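Local structure of probable acetyltransferase (Thermus thermophilus, 3EXN) at residues A[36-41]-A[129-134]; A[143-148]-A[154-159]; A[34-37]-A[43-46]. The protein probably transfers an acetyl or other acyl group from a bound coenzyme A thioester to an acceptor that is not yet established, as a GCN5-related N-acetyltransferase. All blocks are in the same frame, centred on the assembly; numbering follows the deposited sequence.

Contact 1 of 3, residues A[36-41]-A[129-134]; sequences FALIGM and GHNPKA. With ACO (acetyl coenzyme *a), chain C.
Leu38 sets its CD2 methyl over one face of the Asn131 carboxamide, 3.5 Å from CG, and Ala134 N approaches the carbonyl oxygen of the same group from the opposite side. This second approach is a capping bond: Asn131 is the N-cap of helix 132-140, and its OD1 accepts from Ala134 N at 3.3 Å, with the donor well above the carbonyl plane (65° out of it). The remaining flat group, the His130 ring, has Pro132 CD against one face. In Leu38, CG lies opposite the backbone N (chi1 -170°), which directs the side chain at Asn131, and it meets the asparagine side chain at about a right angle. A methyl suits this place because it packs on a flat amide without competing for its polar atoms. Those atoms have separate tasks: while OD1 caps the helix, ND2 donates to O5P of the bound acetyl coenzyme A at 3.0 Å. Ala134 CB lies 3.7 Å from the same oxygen, small enough to sit close against the cofactor arm. Lys133 runs alongside, its CE 3.3 Å from OAP of the cofactor, and its NZ is hydrogen-bonded to Gln101. A water ties the backbones together, donating to Leu38 O at 2.8 Å and accepting from His130 N at 3.0 Å. Both segments turn here. Gly40 closes helix 33-38 in a Schellman motif, and His130 is the centre of an inverse gamma turn; Gly40 and Gly129 each take a positive phi that favours glycine. The chemistry implies that two polar partners probably help hold the carboxamide, the bond to O5P directing its N-H at the pantetheine carbonyl.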
loop_
_atom_site.group_PDB
_atom_site.type_symbol
_atom_site.label_atom_id
_atom_site.label_comp_id
_atom_site.label_asym_id
_atom_site.label_seq_id
_atom_site.Cartn_x
_atom_site.Cartn_y
_atom_site.Cartn_z
ATOM N N PHE A 36 -2.364 -6.466 -11.153
ATOM C CA PHE A 36 -1.462 -7.598 -11.368
ATOM C C PHE A 36 -1.071 -7.792 -12.837
ATOM O O PHE A 36 0.088 -8.045 -13.132
ATOM C CB PHE A 36 -2.028 -8.867 -10.725
ATOM C CG PHE A 36 -2.082 -8.762 -9.239
ATOM C CD1 PHE A 36 -0.970 -9.037 -8.472
ATOM C CD2 PHE A 36 -3.224 -8.290 -8.615
ATOM C CE1 PHE A 36 -0.999 -8.874 -7.099
ATOM C CE2 PHE A 36 -3.245 -8.144 -7.267
ATOM C CZ PHE A 36 -2.138 -8.410 -6.505
ATOM N N ALA A 37 -2.015 -7.573 -13.742
ATOM C CA ALA A 37 -1.726 -7.625 -15.168
ATOM C C ALA A 37 -0.714 -6.552 -15.574
ATOM O O ALA A 37 0.263 -6.853 -16.296
ATOM C CB ALA A 37 -3.024 -7.509 -15.996
ATOM N N LEU A 38 -0.907 -5.334 -15.078
ATOM C CA LEU A 38 -0.008 -4.214 -15.351
ATOM C C LEU A 38 1.481 -4.466 -14.944
ATOM O O LEU A 38 2.392 -4.073 -15.670
ATOM C CB LEU A 38 -0.551 -2.938 -14.697
ATOM C CG LEU A 38 0.178 -1.662 -15.102
ATOM C CD1 LEU A 38 -0.809 -0.628 -15.639
ATOM C CD2 LEU A 38 0.963 -1.152 -13.905
ATOM N N ILE A 39 1.694 -5.111 -13.791
ATOM C CA ILE A 39 3.028 -5.519 -13.324
ATOM C C ILE A 39 3.530 -6.883 -13.863
ATOM O O ILE A 39 4.637 -7.329 -13.528
ATOM C CB ILE A 39 3.134 -5.436 -11.763
ATOM C CG1 ILE A 39 2.156 -6.397 -11.076
ATOM C CG2 ILE A 39 2.911 -3.980 -11.323
ATOM C CD1 ILE A 39 2.401 -6.547 -9.498
ATOM N N GLY A 40 2.715 -7.540 -14.690
ATOM C CA GLY A 40 3.108 -8.767 -15.344
ATOM C C GLY A 40 3.144 -10.016 -14.474
ATOM O O GLY A 40 4.034 -10.843 -14.644
HETATM N N MSE A 41 2.147 -10.170 -13.589
HETATM C CA MSE A 41 2.079 -11.265 -12.594
HETATM C C MSE A 41 0.694 -11.915 -12.595
HETATM O O MSE A 41 -0.325 -11.256 -12.852
HETATM C CB MSE A 41 2.348 -10.731 -11.159
HETATM C CG MSE A 41 3.647 -9.974 -10.969
HETATM SE SE MSE A 41 5.252 -11.069 -11.098
HETATM C CE MSE A 41 4.643 -12.562 -10.015
ATOM N N GLY A 129 7.316 -1.275 -11.939
ATOM C CA GLY A 129 6.980 -1.367 -13.364
ATOM C C GLY A 129 6.564 -0.073 -14.042
ATOM O O GLY A 129 6.689 1.030 -13.487
ATOM N N HIS A 130 6.097 -0.234 -15.278
ATOM C CA HIS A 130 5.562 0.854 -16.074
ATOM C C HIS A 130 4.155 1.238 -15.605
ATOM O O HIS A 130 3.130 0.890 -16.237
ATOM C CB HIS A 130 5.484 0.430 -17.545
ATOM C CG HIS A 130 4.990 1.515 -18.452
ATOM N ND1 HIS A 130 5.776 2.586 -18.826
ATOM C CD2 HIS A 130 3.788 1.703 -19.048
ATOM C CE1 HIS A 130 5.081 3.381 -19.621
ATOM N NE2 HIS A 130 3.872 2.868 -19.774
ATOM N N ASN A 131 4.103 1.983 -14.523
ATOM C CA ASN A 131 2.839 2.380 -13.910
ATOM C C ASN A 131 2.725 3.907 -13.789
ATOM O O ASN A 131 2.773 4.443 -12.686
ATOM C CB ASN A 131 2.718 1.714 -12.540
ATOM C CG ASN A 131 1.320 1.772 -11.999
ATOM O OD1 ASN A 131 0.458 2.464 -12.560
ATOM N ND2 ASN A 131 1.070 1.056 -10.909
ATOM N N PRO A 132 2.571 4.626 -14.932
ATOM C CA PRO A 132 2.520 6.110 -14.863
ATOM C C PRO A 132 1.321 6.706 -14.098
ATOM O O PRO A 132 1.442 7.806 -13.494
ATOM C CB PRO A 132 2.474 6.524 -16.336
ATOM C CG PRO A 132 1.761 5.317 -17.032
ATOM C CD PRO A 132 2.399 4.134 -16.311
ATOM N N LYS A 133 0.182 5.994 -14.118
ATOM C CA LYS A 133 -0.974 6.361 -13.272
ATOM C C LYS A 133 -0.675 6.450 -11.775
ATOM O O LYS A 133 -1.182 7.364 -11.074
ATOM C CB LYS A 133 -2.101 5.354 -13.468
ATOM C CG LYS A 133 -3.023 5.135 -12.227
ATOM C CD LYS A 133 -3.986 3.961 -12.493
ATOM C CE LYS A 133 -4.831 3.550 -11.287
ATOM N NZ LYS A 133 -6.130 2.899 -11.700
ATOM N N ALA A 134 0.077 5.473 -11.261
ATOM C CA ALA A 134 0.500 5.486 -9.856
ATOM C C ALA A 134 1.502 6.617 -9.630
ATOM O O ALA A 134 1.456 7.309 -8.623
ATOM C CB ALA A 134 1.120 4.104 -9.432
HETATM O O5B ACO C . -7.034 10.213 -6.075
HETATM P P1A ACO C . -7.883 9.034 -5.290
HETATM O O1A ACO C . -9.292 9.002 -5.881
HETATM O O2A ACO C . -7.548 9.129 -3.810
HETATM O O3A ACO C . -7.076 7.738 -5.859
HETATM P P2A ACO C . -7.501 6.227 -5.582
HETATM O O4A ACO C . -7.932 5.677 -6.945
HETATM O O5A ACO C . -8.524 6.114 -4.478
HETATM O O6A ACO C . -6.021 5.654 -5.139
HETATM C CBP ACO C . -4.255 4.304 -6.222
HETATM C CCP ACO C . -4.853 5.702 -5.979
HETATM C CDP ACO C . -3.792 3.815 -4.862
HETATM C CEP ACO C . -3.047 4.360 -7.152
HETATM C CAP ACO C . -5.339 3.358 -6.806
HETATM O OAP ACO C . -5.790 3.829 -8.103
HETATM C C9P ACO C . -4.855 1.937 -7.019
HETATM O O9P ACO C . -4.987 1.077 -6.159
HETATM N N8P ACO C . -4.306 1.666 -8.200
HETATM C C7P ACO C . -3.869 0.312 -8.595
HETATM C C6P ACO C . -2.752 -0.257 -7.723
HETATM C C5P ACO C . -1.533 0.654 -7.729
HETATM O O5P ACO C . -1.101 1.174 -8.781
HETATM N N4P ACO C . -0.972 0.856 -6.527
HETATM C C3P ACO C . 0.206 1.681 -6.373
HETATM C C2P ACO C . 1.471 0.866 -6.477
HETATM S S1P ACO C . 2.953 1.856 -6.229
HETATM C C ACO C . 2.872 1.907 -4.539
HETATM O O ACO C . 1.956 1.359 -3.982
HETATM C CH3 ACO C . 3.937 2.632 -3.738
HETATM O O HOH W 1 4.883 -2.924 -16.011
#

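Contact 2 of 3, residues A[143-148]-A[154-159]; sequences FRYVKD and TWYVRP
Strands 144-148 and 154-159 run antiparallel as the two arms of a beta hairpin, their axes 4.5 Å apart at closest and 143° between directions. This hairpin ends the GNAT fold, and 144-148 is the outermost strand at its edge of the sheet. Arg144 and Val157 form a hydrogen-bonded pair, each N donating to the other's O. Then the register slips: Val146 and Lys147 both face Trp155, a classic beta bulge. Trp155 O receives Val146 N at 2.9 Å and, weakly, Lys147 N at 3.5 Å, while Trp155 N returns a nearly straight bond of 2.8 Å to Lys147 O. On the face of Arg144 and Val157, the bulged Val146 brings CG2 to 3.5 Å from Val157 CG1, and Arg144 lies beside Val157. On the face of Tyr145, Thr154 and Tyr156, Thr154 CG2 touches the Tyr145 ring at its edge, and Tyr156 CD1 rests on Tyr145 CA. Tyr156 also packs on Lys135 and Gln139 of helix 132-140, so it faces inward. At the start of the hairpin the Phe143 ring carries Arg158 CB over its centre, 3.8 Å from the centroid, a CH-pi contact. A phenylalanine suits a place among Leu110, Ala125 and the edge-to-face ring of Phe138. Replacing Phe143 by an alanine is likely to open a gap among these residues and leave the Arg158 chain without the flat surface it lies on. In Arg158 the bend at the third torsion (chi3 77°) takes the guanidinium past the rim of the phenyl at CE2, the planes 33° apart. Its NH1 binds Gln141 O and forms a salt bridge with Glu111, while Phe143 CE2 stands 3.6 Å above the guanidinium plane, toward its rim.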
loop_
_atom_site.group_PDB
_atom_site.type_symbol
_atom_site.label_atom_id
_atom_site.label_comp_id
_atom_site.label_asym_id
_atom_site.label_seq_id
_atom_site.Cartn_x
_atom_site.Cartn_y
_atom_site.Cartn_z
ATOM N N PHE A 143 4.678 13.770 -3.360
ATOM C CA PHE A 143 5.892 12.905 -3.478
ATOM C C PHE A 143 6.706 13.312 -4.717
ATOM O O PHE A 143 6.232 13.212 -5.830
ATOM C CB PHE A 143 5.542 11.427 -3.571
ATOM C CG PHE A 143 4.994 10.849 -2.293
ATOM C CD1 PHE A 143 5.766 10.003 -1.524
ATOM C CD2 PHE A 143 3.708 11.174 -1.856
ATOM C CE1 PHE A 143 5.285 9.470 -0.359
ATOM C CE2 PHE A 143 3.200 10.641 -0.667
ATOM C CZ PHE A 143 3.987 9.788 0.080
ATOM N N ARG A 144 7.928 13.772 -4.529
ATOM C CA ARG A 144 8.797 14.067 -5.686
ATOM C C ARG A 144 9.719 12.905 -6.092
ATOM O O ARG A 144 10.075 12.043 -5.242
ATOM C CB ARG A 144 9.653 15.311 -5.426
ATOM C CG ARG A 144 10.667 15.070 -4.374
ATOM C CD ARG A 144 11.768 16.044 -4.393
ATOM N NE ARG A 144 12.911 15.494 -3.654
ATOM C CZ ARG A 144 14.019 14.956 -4.191
ATOM N NH1 ARG A 144 14.213 14.893 -5.511
ATOM N NH2 ARG A 144 14.974 14.508 -3.380
ATOM N N TYR A 145 10.083 12.863 -7.358
ATOM C CA TYR A 145 10.946 11.860 -7.926
ATOM C C TYR A 145 12.299 11.960 -7.285
ATOM O O TYR A 145 12.808 13.020 -7.163
ATOM C CB TYR A 145 11.046 12.079 -9.428
ATOM C CG TYR A 145 12.047 11.243 -10.166
ATOM C CD1 TYR A 145 11.757 9.965 -10.568
ATOM C CD2 TYR A 145 13.285 11.751 -10.499
ATOM C CE1 TYR A 145 12.679 9.211 -11.262
ATOM C CE2 TYR A 145 14.193 11.004 -11.195
ATOM C CZ TYR A 145 13.890 9.746 -11.558
ATOM O OH TYR A 145 14.788 9.027 -12.250
ATOM N N VAL A 146 12.848 10.831 -6.865
ATOM C CA VAL A 146 14.198 10.738 -6.356
ATOM C C VAL A 146 15.161 10.081 -7.363
ATOM O O VAL A 146 16.147 10.644 -7.697
ATOM C CB VAL A 146 14.254 9.929 -5.089
ATOM C CG1 VAL A 146 15.654 9.791 -4.638
ATOM C CG2 VAL A 146 13.426 10.549 -4.008
ATOM N N LYS A 147 14.821 8.888 -7.834
ATOM C CA LYS A 147 15.628 8.131 -8.774
ATOM C C LYS A 147 14.850 6.935 -9.297
ATOM O O LYS A 147 13.891 6.521 -8.715
ATOM C CB LYS A 147 16.877 7.589 -8.071
ATOM C CG LYS A 147 17.956 8.553 -7.948
ATOM C CD LYS A 147 18.741 8.348 -6.695
ATOM C CE LYS A 147 19.611 9.559 -6.408
ATOM N NZ LYS A 147 20.261 9.496 -5.104
ATOM N N ASP A 148 15.300 6.344 -10.386
ATOM C CA ASP A 148 14.775 5.022 -10.706
ATOM C C ASP A 148 15.736 3.927 -10.208
ATOM O O ASP A 148 16.954 4.112 -10.167
ATOM C CB ASP A 148 14.334 4.900 -12.170
ATOM C CG ASP A 148 15.449 5.101 -13.143
ATOM O OD1 ASP A 148 16.432 5.790 -12.785
ATOM O OD2 ASP A 148 15.323 4.580 -14.276
ATOM N N THR A 154 10.860 2.621 -9.444
ATOM C CA THR A 154 11.065 4.095 -9.357
ATOM C C THR A 154 10.787 4.594 -7.960
ATOM O O THR A 154 9.781 4.217 -7.375
ATOM C CB THR A 154 10.155 4.910 -10.316
ATOM O OG1 THR A 154 10.225 4.352 -11.623
ATOM C CG2 THR A 154 10.608 6.402 -10.366
ATOM N N TRP A 155 11.666 5.462 -7.442
ATOM C CA TRP A 155 11.568 5.961 -6.070
ATOM C C TRP A 155 11.117 7.430 -6.011
ATOM O O TRP A 155 11.579 8.257 -6.795
ATOM C CB TRP A 155 12.917 5.825 -5.366
ATOM C CG TRP A 155 13.252 4.404 -5.046
ATOM C CD1 TRP A 155 13.818 3.479 -5.885
ATOM C CD2 TRP A 155 12.982 3.732 -3.832
ATOM N NE1 TRP A 155 13.932 2.276 -5.249
ATOM C CE2 TRP A 155 13.439 2.402 -3.980
ATOM C CE3 TRP A 155 12.414 4.122 -2.617
ATOM C CZ2 TRP A 155 13.329 1.467 -2.972
ATOM C CZ3 TRP A 155 12.316 3.199 -1.607
ATOM C CH2 TRP A 155 12.773 1.879 -1.790
ATOM N N TYR A 156 10.256 7.703 -5.024
ATOM C CA TYR A 156 9.696 9.040 -4.712
ATOM C C TYR A 156 9.742 9.289 -3.195
ATOM O O TYR A 156 9.762 8.342 -2.409
ATOM C CB TYR A 156 8.240 9.085 -5.161
ATOM C CG TYR A 156 8.049 8.917 -6.633
ATOM C CD1 TYR A 156 7.929 10.020 -7.481
ATOM C CD2 TYR A 156 7.962 7.629 -7.196
ATOM C CE1 TYR A 156 7.766 9.861 -8.866
ATOM C CE2 TYR A 156 7.809 7.464 -8.572
ATOM C CZ TYR A 156 7.722 8.592 -9.406
ATOM O OH TYR A 156 7.542 8.441 -10.773
ATOM N N VAL A 157 9.680 10.563 -2.771
ATOM C CA VAL A 157 9.749 10.912 -1.344
ATOM C C VAL A 157 8.923 12.160 -0.988
ATOM O O VAL A 157 8.817 13.115 -1.791
ATOM C CB VAL A 157 11.211 11.141 -0.862
ATOM C CG1 VAL A 157 11.831 12.414 -1.487
ATOM C CG2 VAL A 157 11.273 11.140 0.674
ATOM N N ARG A 158 8.374 12.146 0.231
ATOM C CA ARG A 158 7.684 13.327 0.805
ATOM C C ARG A 158 8.110 13.582 2.240
ATOM O O ARG A 158 7.975 12.715 3.098
ATOM C CB ARG A 158 6.173 13.115 0.777
ATOM C CG ARG A 158 5.368 14.366 1.210
ATOM C CD ARG A 158 3.898 14.169 1.021
ATOM N NE ARG A 158 3.328 13.336 2.071
ATOM C CZ ARG A 158 2.048 12.962 2.143
ATOM N NH1 ARG A 158 1.154 13.343 1.218
ATOM N NH2 ARG A 158 1.653 12.190 3.155
ATOM N N PRO A 159 8.581 14.812 2.546
ATOM C CA PRO A 159 8.960 15.058 3.932
ATOM C C PRO A 159 7.744 15.067 4.836
ATOM O O PRO A 159 6.648 15.410 4.386
ATOM C CB PRO A 159 9.580 16.467 3.885
ATOM C CG PRO A 159 8.816 17.141 2.791
ATOM C CD PRO A 159 8.588 16.054 1.749
#

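Contact 3 of 3, residues A[34-37]-A[43-46]; sequences SYFA and LPTL. With ACO (acetyl coenzyme *a), chain C.
Phe36 points from helix 33-38 toward Leu43 and Pro44, in the loop that leads to helix 46-57. At its root CB already lies 4.1 Å from Leu43 CD2. CG stands anti to the carbonyl carbon (chi1 -66°), which swings the ring out toward the loop. The same leucine methyl is nearest at CD2 of Phe36, 3.6 Å away, approaching the ring obliquely. Farther out the partner changes: Pro44 CD is 3.6 Å from CE1 of Phe36 and scarcely more from CZ, and Pro44 CG lies close behind. Pro44 CD thus sits over one face of the phenyl, somewhat toward its rim, as a CH-pi contact. Proline suits this position, since its CD hydrogens next to the nitrogen are slightly polarised and its ring presents a rigid apolar surface. The opposite face of the phenyl is taken by Tyr35, whose CD2 is 4.0 Å above the ring centre. Tyr35 in turn brings CD1 to 3.4 Å from C6P of acetyl coenzyme A, making Phe36 a second-shell residue of the pocket. Beyond the contact, Leu43 and Pro44 also pack on His30 and Phe29 of helix 22-30, and Thr45 caps helix 46-57 through Asp48 N. Such an apolar join between short helices belongs to the helical region following the first strand of the GNAT fold, here flanking the cofactor's pantetheine arm.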
loop_
_atom_site.group_PDB
_atom_site.type_symbol
_atom_site.label_atom_id
_atom_site.label_comp_id
_atom_site.label_asym_id
_atom_site.label_seq_id
_atom_site.Cartn_x
_atom_site.Cartn_y
_atom_site.Cartn_z
ATOM N N SER A 34 -6.501 -5.770 -12.620
ATOM C CA SER A 34 -5.838 -4.895 -13.570
ATOM C C SER A 34 -4.462 -4.517 -13.030
ATOM O O SER A 34 -3.503 -4.403 -13.801
ATOM C CB SER A 34 -6.677 -3.641 -13.938
ATOM O OG SER A 34 -7.952 -3.951 -14.516
ATOM N N TYR A 35 -4.333 -4.404 -11.713
ATOM C CA TYR A 35 -3.031 -4.109 -11.138
ATOM C C TYR A 35 -1.990 -5.217 -11.391
ATOM O O TYR A 35 -0.875 -4.939 -11.798
ATOM C CB TYR A 35 -3.143 -3.850 -9.646
ATOM C CG TYR A 35 -1.809 -3.718 -9.006
ATOM C CD1 TYR A 35 -0.959 -2.644 -9.327
ATOM C CD2 TYR A 35 -1.361 -4.655 -8.089
ATOM C CE1 TYR A 35 0.321 -2.546 -8.745
ATOM C CE2 TYR A 35 -0.103 -4.551 -7.514
ATOM C CZ TYR A 35 0.714 -3.501 -7.828
ATOM O OH TYR A 35 1.957 -3.458 -7.222
ATOM N N PHE A 36 -2.364 -6.466 -11.153
ATOM C CA PHE A 36 -1.462 -7.598 -11.368
ATOM C C PHE A 36 -1.071 -7.792 -12.837
ATOM O O PHE A 36 0.088 -8.045 -13.132
ATOM C CB PHE A 36 -2.028 -8.867 -10.725
ATOM C CG PHE A 36 -2.082 -8.762 -9.239
ATOM C CD1 PHE A 36 -0.970 -9.037 -8.472
ATOM C CD2 PHE A 36 -3.224 -8.290 -8.615
ATOM C CE1 PHE A 36 -0.999 -8.874 -7.099
ATOM C CE2 PHE A 36 -3.245 -8.144 -7.267
ATOM C CZ PHE A 36 -2.138 -8.410 -6.505
ATOM N N ALA A 37 -2.015 -7.573 -13.742
ATOM C CA ALA A 37 -1.726 -7.625 -15.168
ATOM C C ALA A 37 -0.714 -6.552 -15.574
ATOM O O ALA A 37 0.263 -6.853 -16.296
ATOM C CB ALA A 37 -3.024 -7.509 -15.996
ATOM N N LEU A 43 -2.511 -13.520 -10.514
ATOM C CA LEU A 43 -3.126 -13.162 -9.225
ATOM C C LEU A 43 -2.508 -14.060 -8.148
ATOM O O LEU A 43 -2.197 -15.245 -8.434
ATOM C CB LEU A 43 -4.649 -13.372 -9.264
ATOM C CG LEU A 43 -5.470 -12.411 -10.129
ATOM C CD1 LEU A 43 -6.906 -12.881 -10.186
ATOM C CD2 LEU A 43 -5.389 -10.978 -9.607
ATOM N N PRO A 44 -2.251 -13.511 -6.941
ATOM C CA PRO A 44 -1.627 -14.310 -5.880
ATOM C C PRO A 44 -2.492 -15.485 -5.437
ATOM O O PRO A 44 -3.737 -15.350 -5.398
ATOM C CB PRO A 44 -1.447 -13.308 -4.716
ATOM C CG PRO A 44 -1.868 -11.999 -5.201
ATOM C CD PRO A 44 -2.510 -12.114 -6.527
ATOM N N THR A 45 -1.876 -16.635 -5.123
ATOM C CA THR A 45 -2.628 -17.788 -4.570
ATOM C C THR A 45 -2.916 -17.537 -3.080
ATOM O O THR A 45 -2.224 -16.725 -2.461
ATOM C CB THR A 45 -1.875 -19.144 -4.629
ATOM O OG1 THR A 45 -0.586 -19.031 -3.973
ATOM C CG2 THR A 45 -1.729 -19.645 -6.088
ATOM N N LEU A 46 -3.877 -18.255 -2.488
ATOM C CA LEU A 46 -4.094 -18.091 -1.027
ATOM C C LEU A 46 -2.842 -18.521 -0.228
ATOM O O LEU A 46 -2.471 -17.907 0.781
ATOM C CB LEU A 46 -5.351 -18.835 -0.552
ATOM C CG LEU A 46 -5.780 -18.624 0.921
ATOM C CD1 LEU A 46 -5.811 -17.114 1.328
ATOM C CD2 LEU A 46 -7.108 -19.288 1.272
HETATM O O5B ACO C . -7.034 10.213 -6.075
HETATM P P1A ACO C . -7.883 9.034 -5.290
HETATM O O1A ACO C . -9.292 9.002 -5.881
HETATM O O2A ACO C . -7.548 9.129 -3.810
HETATM O O3A ACO C . -7.076 7.738 -5.859
HETATM P P2A ACO C . -7.501 6.227 -5.582
HETATM O O4A ACO C . -7.932 5.677 -6.945
HETATM O O5A ACO C . -8.524 6.114 -4.478
HETATM O O6A ACO C . -6.021 5.654 -5.139
HETATM C CBP ACO C . -4.255 4.304 -6.222
HETATM C CCP ACO C . -4.853 5.702 -5.979
HETATM C CDP ACO C . -3.792 3.815 -4.862
HETATM C CEP ACO C . -3.047 4.360 -7.152
HETATM C CAP ACO C . -5.339 3.358 -6.806
HETATM O OAP ACO C . -5.790 3.829 -8.103
HETATM C C9P ACO C . -4.855 1.937 -7.019
HETATM O O9P ACO C . -4.987 1.077 -6.159
HETATM N N8P ACO C . -4.306 1.666 -8.200
HETATM C C7P ACO C . -3.869 0.312 -8.595
HETATM C C6P ACO C . -2.752 -0.257 -7.723
HETATM C C5P ACO C . -1.533 0.654 -7.729
HETATM O O5P ACO C . -1.101 1.174 -8.781
HETATM N N4P ACO C . -0.972 0.856 -6.527
HETATM C C3P ACO C . 0.206 1.681 -6.373
HETATM C C2P ACO C . 1.471 0.866 -6.477
HETATM S S1P ACO C . 2.953 1.856 -6.229
HETATM C C ACO C . 2.872 1.907 -4.539
HETATM O O ACO C . 1.956 1.359 -3.982
HETATM C CH3 ACO C . 3.937 2.632 -3.738
#

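Overall arrangement
Contacts 1 and 3 start from the same helix, 33-38, and their centres lie 11 Å apart on the same side of the chain's centre. They meet where Asn131 ND2 comes to 4.3 Å from Tyr35 CE1, two residues that both touch the pantetheine arm of acetyl coenzyme A. The cofactor's other hydrogen bonds include backbone atoms of Leu94, Ile96, Gly102, Gly104, Gly106 and Arg107. Contact 2 stands apart, its centre 17 Å from that of contact 1 and 25 Å from that of contact 3. Helix 132-140 leads from contact 1 directly into the hairpin, whose Tyr156 side chain remains about 7 Å from the cofactor.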